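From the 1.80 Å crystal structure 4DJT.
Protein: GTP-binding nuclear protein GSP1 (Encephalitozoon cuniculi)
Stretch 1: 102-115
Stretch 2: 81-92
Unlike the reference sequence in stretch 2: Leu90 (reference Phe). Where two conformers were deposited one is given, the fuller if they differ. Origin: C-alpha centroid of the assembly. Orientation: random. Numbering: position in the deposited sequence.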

# COMPACT_ATOMS: atom_id res chain seq x y z
N ASN A 102 -6.56 5.91 -13.50
CA ASN A 102 -6.69 6.80 -12.35
C ASN A 102 -5.40 6.89 -11.52
O ASN A 102 -5.37 7.58 -10.50
CB ASN A 102 -7.86 6.37 -11.44
CG ASN A 102 -9.20 6.98 -11.84
OD1 ASN A 102 -9.33 8.19 -12.02
ND2 ASN A 102 -10.22 6.12 -11.93
N LEU A 103 -4.34 6.19 -11.95
CA LEU A 103 -3.09 6.22 -11.19
C LEU A 103 -2.57 7.65 -10.98
O LEU A 103 -2.13 8.01 -9.89
CB LEU A 103 -2.00 5.35 -11.81
CG LEU A 103 -2.13 3.81 -11.66
CD1 LEU A 103 -0.98 3.14 -12.41
CD2 LEU A 103 -2.14 3.35 -10.21
N ALA A 104 -2.62 8.48 -12.02
CA ALA A 104 -2.08 9.83 -11.93
C ALA A 104 -2.89 10.66 -10.96
O ALA A 104 -2.35 11.51 -10.24
CB ALA A 104 -2.06 10.49 -13.33
N ARG A 105 -4.18 10.43 -10.96
CA ARG A 105 -5.11 11.07 -10.03
C ARG A 105 -4.79 10.69 -8.58
O ARG A 105 -4.80 11.55 -7.70
CB ARG A 105 -6.56 10.66 -10.36
N TRP A 106 -4.49 9.41 -8.34
CA TRP A 106 -4.10 8.93 -7.02
C TRP A 106 -2.81 9.52 -6.58
O TRP A 106 -2.69 10.01 -5.44
CB TRP A 106 -4.02 7.39 -6.99
CG TRP A 106 -5.35 6.73 -6.80
CD1 TRP A 106 -6.08 6.00 -7.73
CD2 TRP A 106 -6.18 6.76 -5.60
NE1 TRP A 106 -7.26 5.57 -7.19
CE2 TRP A 106 -7.37 5.99 -5.91
CE3 TRP A 106 -6.04 7.32 -4.34
CZ2 TRP A 106 -8.38 5.80 -5.00
CZ3 TRP A 106 -7.07 7.12 -3.42
CH2 TRP A 106 -8.21 6.39 -3.74
N VAL A 107 -1.81 9.51 -7.45
CA VAL A 107 -0.55 10.17 -7.11
C VAL A 107 -0.78 11.65 -6.75
O VAL A 107 -0.22 12.16 -5.76
CB VAL A 107 0.50 10.06 -8.25
CG1 VAL A 107 1.69 11.00 -7.99
CG2 VAL A 107 0.95 8.61 -8.43
N LYS A 108 -1.59 12.35 -7.55
CA LYS A 108 -1.79 13.80 -7.32
C LYS A 108 -2.53 14.04 -6.01
O LYS A 108 -2.20 14.95 -5.28
CB LYS A 108 -2.55 14.48 -8.48
N GLU A 109 -3.49 13.18 -5.70
CA GLU A 109 -4.27 13.31 -4.48
C GLU A 109 -3.36 13.12 -3.24
O GLU A 109 -3.44 13.90 -2.28
CB GLU A 109 -5.41 12.29 -4.51
CG GLU A 109 -6.48 12.48 -3.47
CD GLU A 109 -7.63 11.50 -3.64
OE1 GLU A 109 -8.19 11.43 -4.76
OE2 GLU A 109 -7.94 10.80 -2.66
N PHE A 110 -2.47 12.13 -3.30
CA PHE A 110 -1.55 11.84 -2.22
C PHE A 110 -0.55 12.98 -2.04
O PHE A 110 -0.40 13.52 -0.92
CB PHE A 110 -0.84 10.48 -2.46
CG PHE A 110 0.20 10.13 -1.43
CD1 PHE A 110 -0.16 9.63 -0.19
CD2 PHE A 110 1.55 10.30 -1.70
CE1 PHE A 110 0.80 9.32 0.76
CE2 PHE A 110 2.51 9.99 -0.76
CZ PHE A 110 2.15 9.49 0.46
N GLN A 111 0.10 13.36 -3.14
CA GLN A 111 1.07 14.43 -3.15
C GLN A 111 0.47 15.79 -2.82
O GLN A 111 1.16 16.64 -2.29
CB GLN A 111 1.81 14.47 -4.49
CG GLN A 111 2.52 13.17 -4.79
CD GLN A 111 3.46 13.29 -5.93
OE1 GLN A 111 3.12 13.87 -6.96
NE2 GLN A 111 4.66 12.75 -5.76
N ALA A 112 -0.81 15.98 -3.10
CA ALA A 112 -1.46 17.25 -2.75
C ALA A 112 -1.52 17.47 -1.22
O ALA A 112 -1.55 18.61 -0.75
CB ALA A 112 -2.87 17.31 -3.34
N VAL A 113 -1.55 16.37 -0.46
CA VAL A 113 -1.47 16.43 1.00
C VAL A 113 -0.06 16.25 1.61
O VAL A 113 0.28 16.96 2.55
CB VAL A 113 -2.47 15.40 1.63
CG1 VAL A 113 -2.38 15.43 3.15
CG2 VAL A 113 -3.89 15.70 1.19
N VAL A 114 0.76 15.33 1.09
CA VAL A 114 2.03 14.92 1.72
C VAL A 114 3.26 15.54 1.05
O VAL A 114 4.34 15.53 1.60
CB VAL A 114 2.16 13.38 1.69
CG1 VAL A 114 3.38 12.89 2.45
CG2 VAL A 114 0.89 12.73 2.24
N GLY A 115 3.08 16.04 -0.19
CA GLY A 115 4.18 16.61 -0.97
C GLY A 115 4.79 15.59 -1.92
O GLY A 115 4.41 14.42 -1.92
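Stretch 2 81-92: YYIGASGAILFF

Stretch 1 is a helix from Leu103 to Val114. Stretch 2 leaves a weakly bonded helix at Tyr81 and Tyr82, passes through a type II turn from Tyr82 to Ala85, and becomes a strand that includes Gly87 to Phe92. Helix and strand run nearly antiparallel, at 162°, with their axes 9.6 Å apart at closest approach. The start of the helix therefore meets the Phe92 end of stretch 2.

Leu103 packs on Leu90 (CD2 to CG, 3.6 Å) and reaches Phe92 (CD1 to CD1, 4.0 Å). Leu90 differs from the reference sequence. One turn on, Trp106 CB lies 3.5 Å from Leu90 CD1, and Val107 CG2 lies 3.6 Å from Leu90 CD2. The edge of the Trp106 ring meets Tyr82, with CZ3 3.2 Å from OH. Tyr82 OH donates a hydrogen bond to Glu109 OE2 at 2.7 Å.

Ala88 CB sits over one face of the Phe110 ring, 3.7 Å from the centroid. Phe110 CE1 is 3.8 Å from Ala85 CB, at the ring edge. Phe110 CA in turn lies over the face of the Tyr82 ring. Tyr82 is a knob among Glu109, Phe110, Val113 and Val114.

Val113 CG1 touches Tyr82 CB at 3.7 Å and Ile83 CG1 at 3.8 Å. Val114 CG1 approaches Ala85 O at 3.2 Å. Gly115 leaves the helix with positive phi and does not touch stretch 2.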

# COMPACT_ATOMS: atom_id res chain seq x y z
N TYR A 81 -6.73 10.96 6.02
CA TYR A 81 -6.22 9.67 5.57
C TYR A 81 -4.75 9.79 5.23
O TYR A 81 -3.93 8.95 5.61
CB TYR A 81 -7.02 9.14 4.39
CG TYR A 81 -6.65 7.73 3.95
CD1 TYR A 81 -5.84 7.49 2.84
CD2 TYR A 81 -7.11 6.61 4.66
CE1 TYR A 81 -5.49 6.19 2.46
CE2 TYR A 81 -6.75 5.33 4.29
CZ TYR A 81 -5.94 5.12 3.19
OH TYR A 81 -5.66 3.80 2.81
N TYR A 82 -4.41 10.85 4.48
CA TYR A 82 -3.05 11.03 3.97
C TYR A 82 -2.11 11.67 4.99
O TYR A 82 -0.91 11.40 5.00
CB TYR A 82 -3.07 11.86 2.70
CG TYR A 82 -3.86 11.23 1.59
CD1 TYR A 82 -3.51 9.99 1.08
CD2 TYR A 82 -4.92 11.86 1.04
CE1 TYR A 82 -4.21 9.41 0.06
CE2 TYR A 82 -5.63 11.29 -0.01
CZ TYR A 82 -5.25 10.06 -0.50
OH TYR A 82 -5.95 9.48 -1.51
N ILE A 83 -2.65 12.55 5.84
CA ILE A 83 -1.79 13.38 6.70
C ILE A 83 -0.85 12.55 7.57
O ILE A 83 -1.26 11.57 8.18
CB ILE A 83 -2.63 14.29 7.62
CG1 ILE A 83 -3.27 15.41 6.80
CG2 ILE A 83 -1.74 14.91 8.72
CD1 ILE A 83 -4.20 16.33 7.60
N GLY A 84 0.41 12.94 7.61
CA GLY A 84 1.38 12.25 8.44
C GLY A 84 2.04 11.04 7.77
O GLY A 84 2.94 10.44 8.36
N ALA A 85 1.60 10.68 6.56
CA ALA A 85 2.19 9.54 5.82
C ALA A 85 3.61 9.84 5.43
O ALA A 85 3.92 10.96 4.98
CB ALA A 85 1.39 9.19 4.56
N SER A 86 4.46 8.83 5.57
CA SER A 86 5.83 8.87 5.08
C SER A 86 5.94 8.31 3.67
O SER A 86 6.96 8.51 3.03
CB SER A 86 6.76 8.08 6.00
OG SER A 86 6.99 8.77 7.20
N GLY A 87 4.92 7.56 3.22
CA GLY A 87 4.96 6.89 1.93
C GLY A 87 3.62 6.34 1.57
O GLY A 87 2.70 6.39 2.38
N ALA A 88 3.52 5.82 0.34
CA ALA A 88 2.29 5.21 -0.16
C ALA A 88 2.65 3.99 -0.99
O ALA A 88 3.74 3.92 -1.62
CB ALA A 88 1.47 6.20 -0.99
N ILE A 89 1.75 3.01 -0.99
CA ILE A 89 1.79 1.89 -1.88
C ILE A 89 0.55 2.01 -2.73
O ILE A 89 -0.56 2.04 -2.21
CB ILE A 89 1.83 0.49 -1.16
CG1 ILE A 89 3.00 0.42 -0.20
CG2 ILE A 89 1.93 -0.64 -2.19
CD1 ILE A 89 3.03 -0.82 0.68
N LEU A 90 0.76 2.19 -4.03
CA LEU A 90 -0.32 2.50 -4.96
C LEU A 90 -0.54 1.32 -5.87
O LEU A 90 0.40 0.86 -6.53
CB LEU A 90 0.03 3.78 -5.76
CG LEU A 90 -0.90 4.16 -6.92
CD1 LEU A 90 -2.33 4.42 -6.45
CD2 LEU A 90 -0.33 5.37 -7.66
N PHE A 91 -1.75 0.74 -5.84
CA PHE A 91 -2.02 -0.48 -6.56
C PHE A 91 -2.87 -0.20 -7.78
O PHE A 91 -3.73 0.69 -7.76
CB PHE A 91 -2.84 -1.43 -5.70
CG PHE A 91 -2.15 -1.87 -4.45
CD1 PHE A 91 -1.61 -3.12 -4.36
CD2 PHE A 91 -2.10 -1.04 -3.35
CE1 PHE A 91 -0.95 -3.54 -3.19
CE2 PHE A 91 -1.47 -1.44 -2.18
CZ PHE A 91 -0.90 -2.69 -2.11
N PHE A 92 -2.70 -1.03 -8.79
CA PHE A 92 -3.73 -1.21 -9.80
C PHE A 92 -3.94 -2.69 -10.07
O PHE A 92 -3.18 -3.53 -9.65
CB PHE A 92 -3.40 -0.41 -11.07
CG PHE A 92 -2.24 -0.95 -11.86
CD1 PHE A 92 -0.93 -0.72 -11.44
CD2 PHE A 92 -2.45 -1.67 -13.03
CE1 PHE A 92 0.14 -1.23 -12.13
CE2 PHE A 92 -1.37 -2.17 -13.75
CZ PHE A 92 -0.08 -1.97 -13.29